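Local coordinates for regulatory protein SWI6 (PDB 2XFV) that partners SWI4 in SBF and MBP1 in MBF, the two complexes that activate cell-cycle-dependent transcription in budding yeast, at residues Val5-Gly10 against Gly97-Ala102; Leu17-Asp22 against Lys31-Ile36. All blocks are in the same frame, centred on the assembly; numbering follows the deposited sequence. Where two conformers were deposited one is given.

Contact 1. Residues Val5-Gly10 against Gly97-Ala102; sequences VVRYLG and GLFQDA
Arg7, on the first strand of the hairpin of strands 2-9 and 15-22 in the Swi6 amino-terminal domain, reaches over Phe99 to the chain that runs on from helix 83-92. Its guanidinium meets the Asp101 carboxylate tip to tip. NH1 gives a nearly straight bond to Asp101 OD1 (2.8 Å, 168°), and NH2 lies 3.3 Å from Asp101 OD2. This is a two-nitrogen, end-on salt bridge, though the guanidinium and carboxylate planes are turned 43° apart. Asp101 was modelled in two conformers, and the bridge belongs to the one described here. NH1 also donates to the carbonyl of Leu98, 3.2 Å from Leu98 O and on a lone pair of that oxygen. Arg7 therefore ties to both a side chain and the backbone of the 97-102 segment. That backbone forms a type I beta turn from Gly97 to Gln100. Gln100 NE2 reinforces the turn, 2.8 Å from Gly97 O, which also accepts the Gln100 amide from the opposite face of its plane. Nearer the backbone, Arg7 CG is anti to the carbonyl carbon (chi1 -64°) and packs over one face of the Phe99 ring as a CH-pi contact, 3.5 Å from Phe99 CE1. Arg7 CB is 3.7 Å from Leu98 CD2. Toward the ends of the contact the packing is apolar. Leu9 CD2 stands 4.3 Å from Leu98 CD2. In the Val5 conformer described here, Val5 CG1 sits at the edge of the Phe99 ring and 4.2 Å from Ala102 CB. Phe105 of the second subunit packs on both Val5 and Ala102.

Contact 2. Residues Leu17-Asp22 against Lys31-Ile36; sequences LTLTRD and KHFLPI
The His32 imidazole has the Thr18 side chain over one face and its neighbour Lys31 on the other. Thr18 CB lies above the ring centre, 3.8 Å from the centroid, in a CH-pi contact. His32 CG is anti to the carbonyl carbon (chi1 -65°), which brings that atom close to Thr18 CB. Lys31 CG lies on the opposite face, offset toward the rim. Thr20 comes to the ring edge at about a right angle. There His32 NE2 makes a weak, bent hydrogen bond to Thr20 OG1 (3.1 Å, 120°). The stronger partner of that hydroxyl is Glu4 on strand 2-9. The Phe33 ring carries Leu17 CD1 over one face, toward the rim and 4.3 Å from Phe33 CD1. Leu19 CD2 approaches Phe33 CZ obliquely, at 3.5 Å. The His32 side chain fits closely against the strand backbone, with CB 3.1 Å from Thr18 O. A water links the backbones, accepting from Thr18 N (3.2 Å) and donating to His32 O (2.8 Å). Further along, Ile36 CD1 packs 4.0 Å from Leu17 CB. The contact is thus buried packing of the second hairpin strand, 15-22, against the start of helix 34-43 and the short 3-10 segment just ahead of it. Helix 83-92 adds Leu90 beside Leu17 and Cys86 beside Phe33, while strand 28-29 brings Phe28 to Leu19 and Leu29 to Thr20.

Contact 2 is nested within the long loop closed by contact 1, and their centres lie about 11 Å apart. They share the hairpin: strand 2-9 supplies one side of contact 1 and strand 15-22 one side of contact 2. Probable backbone hydrogen bonds join the strands, with Val5 O 2.9 Å from Leu19 N and Arg7 O 2.9 Å from Leu17 N. Phe99 also packs on Leu17 and Leu19, its CZ 3.4 Å from Leu17 O, so it touches both strands of the hairpin. Both contacts reach the second subunit, whose Phe105 also packs on Arg21. In contact 2, an acetate ion, probably from the crystallisation liquor, lies about 4 Å from the His32 side chain.

Contact 1. Residues Val5-Gly10 against Gly97-Ala102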
ATOM      1  N   VAL A   5       4.361 -14.584  -7.902  1.00 18.12           N
ATOM      2  CA  VAL A   5       3.748 -14.944  -6.626  0.63 22.45           C
ATOM      3  C   VAL A   5       2.238 -14.975  -6.821  1.00 18.31           C
ATOM      4  O   VAL A   5       1.671 -14.134  -7.518  1.00 19.73           O
ATOM      5  CB  VAL A   5       4.117 -13.952  -5.495  0.63 26.69           C
ATOM      6  CG1 VAL A   5       3.700 -12.541  -5.864  0.63 21.22           C
ATOM      7  CG2 VAL A   5       3.471 -14.372  -4.181  0.63 30.01           C
ATOM      8  N   VAL A   6       1.590 -15.968  -6.227  1.00 23.49           N
ATOM      9  CA  VAL A   6       0.131 -16.049  -6.316  1.00 27.71           C
ATOM     10  C   VAL A   6      -0.506 -16.123  -4.933  1.00 28.24           C
ATOM     11  O   VAL A   6       0.013 -16.781  -4.030  1.00 24.36           O
ATOM     12  CB  VAL A   6      -0.343 -17.246  -7.186  1.00 30.35           C
ATOM     13  CG1 VAL A   6       0.088 -18.570  -6.575  1.00 32.86           C
ATOM     14  CG2 VAL A   6      -1.856 -17.209  -7.374  1.00 29.06           C
ATOM     15  N   ARG A   7      -1.633 -15.435  -4.772  1.00 21.96           N
ATOM     16  CA  ARG A   7      -2.411 -15.500  -3.543  1.00 24.72           C
ATOM     17  C   ARG A   7      -3.871 -15.719  -3.925  1.00 28.94           C
ATOM     18  O   ARG A   7      -4.250 -15.470  -5.066  1.00 26.40           O
ATOM     19  CB  ARG A   7      -2.243 -14.203  -2.747  1.00 34.85           C
ATOM     20  CG  ARG A   7      -0.817 -13.963  -2.261  1.00 27.44           C
ATOM     21  CD  ARG A   7      -0.479 -14.917  -1.109  1.00 38.70           C
ATOM     22  NE  ARG A   7       0.907 -15.388  -1.155  1.00 44.25           N
ATOM     23  CZ  ARG A   7       1.943 -14.694  -0.697  1.00 48.26           C
ATOM     24  NH1 ARG A   7       1.751 -13.498  -0.162  1.00 41.84           N
ATOM     25  NH2 ARG A   7       3.170 -15.191  -0.772  1.00 50.22           N
ATOM     26  N   TYR A   8      -4.686 -16.178  -2.982  1.00 21.26           N
ATOM     27  CA  TYR A   8      -6.081 -16.519  -3.271  1.00 22.01           C
ATOM     28  C   TYR A   8      -7.045 -15.790  -2.346  1.00 26.36           C
ATOM     29  O   TYR A   8      -6.729 -15.534  -1.182  1.00 25.72           O
ATOM     30  CB  TYR A   8      -6.299 -18.036  -3.129  1.00 27.49           C
ATOM     31  CG  TYR A   8      -5.431 -18.832  -4.074  1.00 27.40           C
ATOM     32  CD1 TYR A   8      -5.885 -19.175  -5.344  1.00 27.32           C
ATOM     33  CD2 TYR A   8      -4.142 -19.203  -3.712  1.00 28.31           C
ATOM     34  CE1 TYR A   8      -5.081 -19.885  -6.222  1.00 34.55           C
ATOM     35  CE2 TYR A   8      -3.335 -19.918  -4.579  1.00 35.44           C
ATOM     36  CZ  TYR A   8      -3.808 -20.252  -5.833  1.00 33.27           C
ATOM     37  OH  TYR A   8      -3.001 -20.958  -6.699  1.00 35.28           O
ATOM     38  N   LEU A   9      -8.230 -15.479  -2.857  1.00 23.90           N
ATOM     39  CA  LEU A   9      -9.273 -14.883  -2.023  1.00 26.02           C
ATOM     40  C   LEU A   9     -10.644 -15.445  -2.372  1.00 26.50           C
ATOM     41  O   LEU A   9     -10.756 -16.394  -3.150  1.00 21.32           O
ATOM     42  CB  LEU A   9      -9.273 -13.354  -2.153  1.00 25.15           C
ATOM     43  CG  LEU A   9      -9.336 -12.807  -3.573  1.00 29.98           C
ATOM     44  CD1 LEU A   9     -10.321 -11.658  -3.671  1.00 31.95           C
ATOM     45  CD2 LEU A   9      -7.948 -12.377  -4.018  1.00 29.98           C
ATOM     46  N   GLY A  10     -11.687 -14.855  -1.798  1.00 24.86           N
ATOM     47  CA  GLY A  10     -13.031 -15.389  -1.937  1.00 23.02           C
ATOM     48  C   GLY A  10     -13.348 -16.395  -0.841  1.00 29.08           C
ATOM     49  O   GLY A  10     -12.445 -16.919  -0.182  1.00 28.14           O
ATOM     50  N   GLY A  97      -1.961  -5.883   1.862  1.00 25.59           N
ATOM     51  CA  GLY A  97      -1.720  -6.723   3.024  1.00 33.75           C
ATOM     52  C   GLY A  97      -1.544  -8.181   2.630  1.00 30.96           C
ATOM     53  O   GLY A  97      -0.649  -8.869   3.122  1.00 32.07           O
ATOM     54  N   LEU A  98      -2.395  -8.652   1.728  1.00 26.90           N
ATOM     55  CA  LEU A  98      -2.345 -10.043   1.292  1.00 33.03           C
ATOM     56  C   LEU A  98      -0.991 -10.397   0.662  1.00 26.01           C
ATOM     57  O   LEU A  98      -0.516 -11.523   0.809  1.00 25.85           O
ATOM     58  CB  LEU A  98      -3.500 -10.352   0.329  1.00 29.07           C
ATOM     59  CG  LEU A  98      -3.659 -11.799  -0.154  1.00 32.14           C
ATOM     60  CD1 LEU A  98      -3.972 -12.729   1.009  1.00 40.65           C
ATOM     61  CD2 LEU A  98      -4.735 -11.893  -1.223  1.00 30.66           C
ATOM     62  N   PHE A  99      -0.381  -9.434  -0.024  1.00 22.73           N
ATOM     63  CA  PHE A  99       0.910  -9.633  -0.688  1.00 23.60           C
ATOM     64  C   PHE A  99       2.100  -9.005   0.051  1.00 26.83           C
ATOM     65  O   PHE A  99       3.166  -8.828  -0.537  1.00 23.55           O
ATOM     66  CB  PHE A  99       0.869  -9.071  -2.112  1.00 22.05           C
ATOM     67  CG  PHE A  99       0.033  -9.883  -3.071  1.00 23.58           C
ATOM     68  CD1 PHE A  99       0.618 -10.853  -3.874  1.00 23.98           C
ATOM     69  CD2 PHE A  99      -1.335  -9.665  -3.180  1.00 22.51           C
ATOM     70  CE1 PHE A  99      -0.147 -11.605  -4.756  1.00 25.01           C
ATOM     71  CE2 PHE A  99      -2.109 -10.411  -4.062  1.00 21.25           C
ATOM     72  CZ  PHE A  99      -1.514 -11.382  -4.852  1.00 19.57           C
ATOM     73  N   GLN A 100       1.931  -8.687   1.333  1.00 23.49           N
ATOM     74  CA  GLN A 100       2.965  -7.958   2.081  1.00 24.81           C
ATOM     75  C   GLN A 100       4.367  -8.592   2.047  1.00 31.47           C
ATOM     76  O   GLN A 100       5.368  -7.880   1.966  1.00 28.08           O
ATOM     77  CB  GLN A 100       2.519  -7.685   3.530  1.00 27.73           C
ATOM     78  CG  GLN A 100       2.358  -8.923   4.427  1.00 36.62           C
ATOM     79  CD  GLN A 100       1.593  -8.639   5.730  1.00 54.05           C
ATOM     80  OE1 GLN A 100       2.180  -8.230   6.735  1.00 54.97           O
ATOM     81  NE2 GLN A 100       0.280  -8.875   5.717  1.00 54.50           N
ATOM     82  N   ASP A 101       4.443  -9.919   2.091  1.00 25.68           N
ATOM     83  CA  ASP A 101       5.741 -10.584   2.138  0.53 27.94           C
ATOM     84  C   ASP A 101       6.468 -10.565   0.792  1.00 27.73           C
ATOM     85  O   ASP A 101       7.633 -10.953   0.712  1.00 29.59           O
ATOM     86  CB  ASP A 101       5.609 -12.023   2.646  0.53 32.42           C
ATOM     87  CG  ASP A 101       4.857 -12.915   1.682  0.53 34.61           C
ATOM     88  OD1 ASP A 101       4.056 -12.387   0.885  0.53 40.30           O
ATOM     89  OD2 ASP A 101       5.061 -14.146   1.719  0.53 47.63           O
ATOM     90  N   ALA A 102       5.785 -10.105  -0.257  1.00 22.79           N
ATOM     91  CA  ALA A 102       6.380 -10.019  -1.589  1.00 27.46           C
ATOM     92  C   ALA A 102       6.981  -8.645  -1.884  1.00 32.11           C
ATOM     93  O   ALA A 102       7.524  -8.418  -2.968  1.00 27.53           O
ATOM     94  CB  ALA A 102       5.350 -10.392  -2.665  1.00 29.34           C
TER

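Contact 2. Residues Leu17-Asp22 against Lys31-Ile36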
ATOM      1  N   LEU A  17      -5.119 -14.144  -7.502  1.00 19.11           N
ATOM      2  CA  LEU A  17      -4.436 -12.982  -8.058  1.00 17.38           C
ATOM      3  C   LEU A  17      -2.965 -13.343  -8.202  1.00 20.54           C
ATOM      4  O   LEU A  17      -2.300 -13.644  -7.208  1.00 18.46           O
ATOM      5  CB  LEU A  17      -4.621 -11.711  -7.210  1.00 19.33           C
ATOM      6  CG  LEU A  17      -3.878 -10.503  -7.821  1.00 20.72           C
ATOM      7  CD1 LEU A  17      -4.261 -10.283  -9.314  1.00 18.25           C
ATOM      8  CD2 LEU A  17      -4.095  -9.222  -7.002  1.00 23.85           C
ATOM      9  N   THR A  18      -2.475 -13.344  -9.441  1.00 19.18           N
ATOM     10  CA  THR A  18      -1.069 -13.646  -9.728  1.00 17.85           C
ATOM     11  C   THR A  18      -0.296 -12.376 -10.098  1.00 17.98           C
ATOM     12  O   THR A  18      -0.683 -11.647 -11.020  1.00 17.70           O
ATOM     13  CB  THR A  18      -0.937 -14.664 -10.885  1.00 21.40           C
ATOM     14  OG1 THR A  18      -1.624 -15.872 -10.539  1.00 20.19           O
ATOM     15  CG2 THR A  18       0.535 -14.995 -11.169  1.00 17.33           C
ATOM     16  N   LEU A  19       0.784 -12.103  -9.369  1.00 16.20           N
ATOM     17  CA  LEU A  19       1.726 -11.060  -9.773  1.00 14.78           C
ATOM     18  C   LEU A  19       2.870 -11.711 -10.550  1.00 15.46           C
ATOM     19  O   LEU A  19       3.616 -12.528 -10.015  1.00 18.38           O
ATOM     20  CB  LEU A  19       2.271 -10.295  -8.563  1.00 16.60           C
ATOM     21  CG  LEU A  19       1.205  -9.677  -7.652  1.00 20.18           C
ATOM     22  CD1 LEU A  19       1.853  -8.869  -6.510  1.00 21.06           C
ATOM     23  CD2 LEU A  19       0.243  -8.794  -8.457  1.00 20.72           C
ATOM     24  N   THR A  20       2.983 -11.354 -11.821  1.00 13.99           N
ATOM     25  CA  THR A  20       4.030 -11.858 -12.705  1.00 14.06           C
ATOM     26  C   THR A  20       4.916 -10.683 -13.099  1.00 19.54           C
ATOM     27  O   THR A  20       4.451  -9.758 -13.771  1.00 15.52           O
ATOM     28  CB  THR A  20       3.415 -12.506 -13.975  1.00 15.44           C
ATOM     29  OG1 THR A  20       2.569 -13.607 -13.597  1.00 17.31           O
ATOM     30  CG2 THR A  20       4.515 -13.026 -14.930  1.00 18.06           C
ATOM     31  N   ARG A  21       6.174 -10.697 -12.653  1.00 17.32           N
ATOM     32  CA  ARG A  21       7.113  -9.598 -12.918  1.00 15.71           C
ATOM     33  C   ARG A  21       8.199 -10.013 -13.926  1.00 16.49           C
ATOM     34  O   ARG A  21       8.737 -11.114 -13.835  1.00 18.15           O
ATOM     35  CB  ARG A  21       7.788  -9.146 -11.605  1.00 17.61           C
ATOM     36  CG  ARG A  21       8.443  -7.746 -11.673  1.00 20.08           C
ATOM     37  CD  ARG A  21       9.167  -7.365 -10.361  1.00 21.30           C
ATOM     38  NE  ARG A  21      10.468  -8.022 -10.293  1.00 28.64           N
ATOM     39  CZ  ARG A  21      11.632  -7.429 -10.545  1.00 26.26           C
ATOM     40  NH1 ARG A  21      12.757  -8.132 -10.480  1.00 19.60           N
ATOM     41  NH2 ARG A  21      11.679  -6.140 -10.861  1.00 25.19           N
ATOM     42  N   ASP A  22       8.515  -9.132 -14.873  1.00 15.87           N
ATOM     43  CA  ASP A  22       9.652  -9.326 -15.779  1.00 14.36           C
ATOM     44  C   ASP A  22      10.863  -8.647 -15.122  1.00 17.22           C
ATOM     45  O   ASP A  22      10.835  -7.449 -14.866  1.00 18.57           O
ATOM     46  CB  ASP A  22       9.358  -8.690 -17.145  1.00 16.80           C
ATOM     47  CG  ASP A  22      10.496  -8.864 -18.145  1.00 21.88           C
ATOM     48  OD1 ASP A  22      11.658  -8.592 -17.800  1.00 30.57           O
ATOM     49  OD2 ASP A  22      10.216  -9.229 -19.298  1.00 24.33           O
ATOM     50  N   LYS A  31      -2.874  -8.787 -17.450  1.00 13.25           N
ATOM     51  CA  LYS A  31      -4.075  -9.619 -17.595  1.00 15.28           C
ATOM     52  C   LYS A  31      -4.571 -10.213 -16.272  1.00 16.78           C
ATOM     53  O   LYS A  31      -5.785 -10.356 -16.071  1.00 17.22           O
ATOM     54  CB  LYS A  31      -3.866 -10.746 -18.619  1.00 16.78           C
ATOM     55  CG  LYS A  31      -2.864 -11.785 -18.170  1.00 27.86           C
ATOM     56  CD  LYS A  31      -3.157 -13.168 -18.750  1.00 50.40           C
ATOM     57  CE  LYS A  31      -2.792 -13.262 -20.211  1.00 52.03           C
ATOM     58  NZ  LYS A  31      -2.718 -14.682 -20.663  1.00 58.37           N
ATOM     59  N   HIS A  32      -3.644 -10.577 -15.383  1.00 15.05           N
ATOM     60  CA  HIS A  32      -3.991 -11.181 -14.089  1.00 19.09           C
ATOM     61  C   HIS A  32      -4.901 -10.319 -13.206  1.00 17.54           C
ATOM     62  O   HIS A  32      -5.604 -10.842 -12.347  1.00 16.05           O
ATOM     63  CB  HIS A  32      -2.725 -11.538 -13.286  1.00 16.35           C
ATOM     64  CG  HIS A  32      -1.880 -12.601 -13.925  1.00 20.64           C
ATOM     65  ND1 HIS A  32      -2.419 -13.693 -14.571  1.00 22.13           N
ATOM     66  CD2 HIS A  32      -0.535 -12.746 -13.997  1.00 16.62           C
ATOM     67  CE1 HIS A  32      -1.441 -14.462 -15.023  1.00 23.48           C
ATOM     68  NE2 HIS A  32      -0.289 -13.909 -14.691  1.00 19.60           N
ATOM     69  N   PHE A  33      -4.868  -9.006 -13.408  1.00 15.36           N
ATOM     70  CA  PHE A  33      -5.653  -8.071 -12.602  1.00 15.72           C
ATOM     71  C   PHE A  33      -7.086  -7.904 -13.100  1.00 19.71           C
ATOM     72  O   PHE A  33      -7.944  -7.408 -12.368  1.00 17.05           O
ATOM     73  CB  PHE A  33      -5.003  -6.672 -12.624  1.00 15.41           C
ATOM     74  CG  PHE A  33      -3.768  -6.546 -11.774  1.00 17.36           C
ATOM     75  CD1 PHE A  33      -3.865  -6.152 -10.443  1.00 20.46           C
ATOM     76  CD2 PHE A  33      -2.506  -6.788 -12.315  1.00 19.42           C
ATOM     77  CE1 PHE A  33      -2.723  -6.024  -9.651  1.00 24.06           C
ATOM     78  CE2 PHE A  33      -1.359  -6.654 -11.529  1.00 20.26           C
ATOM     79  CZ  PHE A  33      -1.472  -6.278 -10.202  1.00 20.83           C
ATOM     80  N   LEU A  34      -7.355  -8.288 -14.344  1.00 17.16           N
ATOM     81  CA  LEU A  34      -8.607  -7.858 -14.985  1.00 15.98           C
ATOM     82  C   LEU A  34      -9.917  -8.411 -14.394  1.00 19.46           C
ATOM     83  O   LEU A  34     -10.882  -7.653 -14.228  1.00 17.75           O
ATOM     84  CB  LEU A  34      -8.551  -8.043 -16.510  1.00 14.59           C
ATOM     85  CG  LEU A  34      -7.417  -7.259 -17.190  1.00 15.16           C
ATOM     86  CD1 LEU A  34      -7.396  -7.567 -18.692  1.00 18.77           C
ATOM     87  CD2 LEU A  34      -7.550  -5.753 -16.946  1.00 20.47           C
ATOM     88  N   PRO A  35      -9.979  -9.726 -14.097  1.00 18.19           N
ATOM     89  CA  PRO A  35     -11.234 -10.220 -13.500  1.00 18.38           C
ATOM     90  C   PRO A  35     -11.629  -9.510 -12.197  1.00 19.43           C
ATOM     91  O   PRO A  35     -12.794  -9.121 -12.030  1.00 18.93           O
ATOM     92  CB  PRO A  35     -10.940 -11.707 -13.245  1.00 22.13           C
ATOM     93  CG  PRO A  35      -9.969 -12.070 -14.346  1.00 24.92           C
ATOM     94  CD  PRO A  35      -9.089 -10.830 -14.514  1.00 17.31           C
ATOM     95  N   ILE A  36     -10.671  -9.335 -11.292  1.00 18.96           N
ATOM     96  CA  ILE A  36     -10.927  -8.644 -10.033  1.00 18.84           C
ATOM     97  C   ILE A  36     -11.234  -7.165 -10.246  1.00 19.41           C
ATOM     98  O   ILE A  36     -12.101  -6.601  -9.584  1.00 19.55           O
ATOM     99  CB  ILE A  36      -9.744  -8.828  -9.048  1.00 22.54           C
ATOM    100  CG1 ILE A  36      -9.766 -10.258  -8.480  1.00 23.00           C
ATOM    101  CG2 ILE A  36      -9.805  -7.807  -7.919  1.00 22.47           C
ATOM    102  CD1 ILE A  36      -8.477 -10.655  -7.772  1.00 23.55           C
TER
HETATM  103  O   HOH W   1      -4.939 -13.445 -11.478  1.00 27.16           O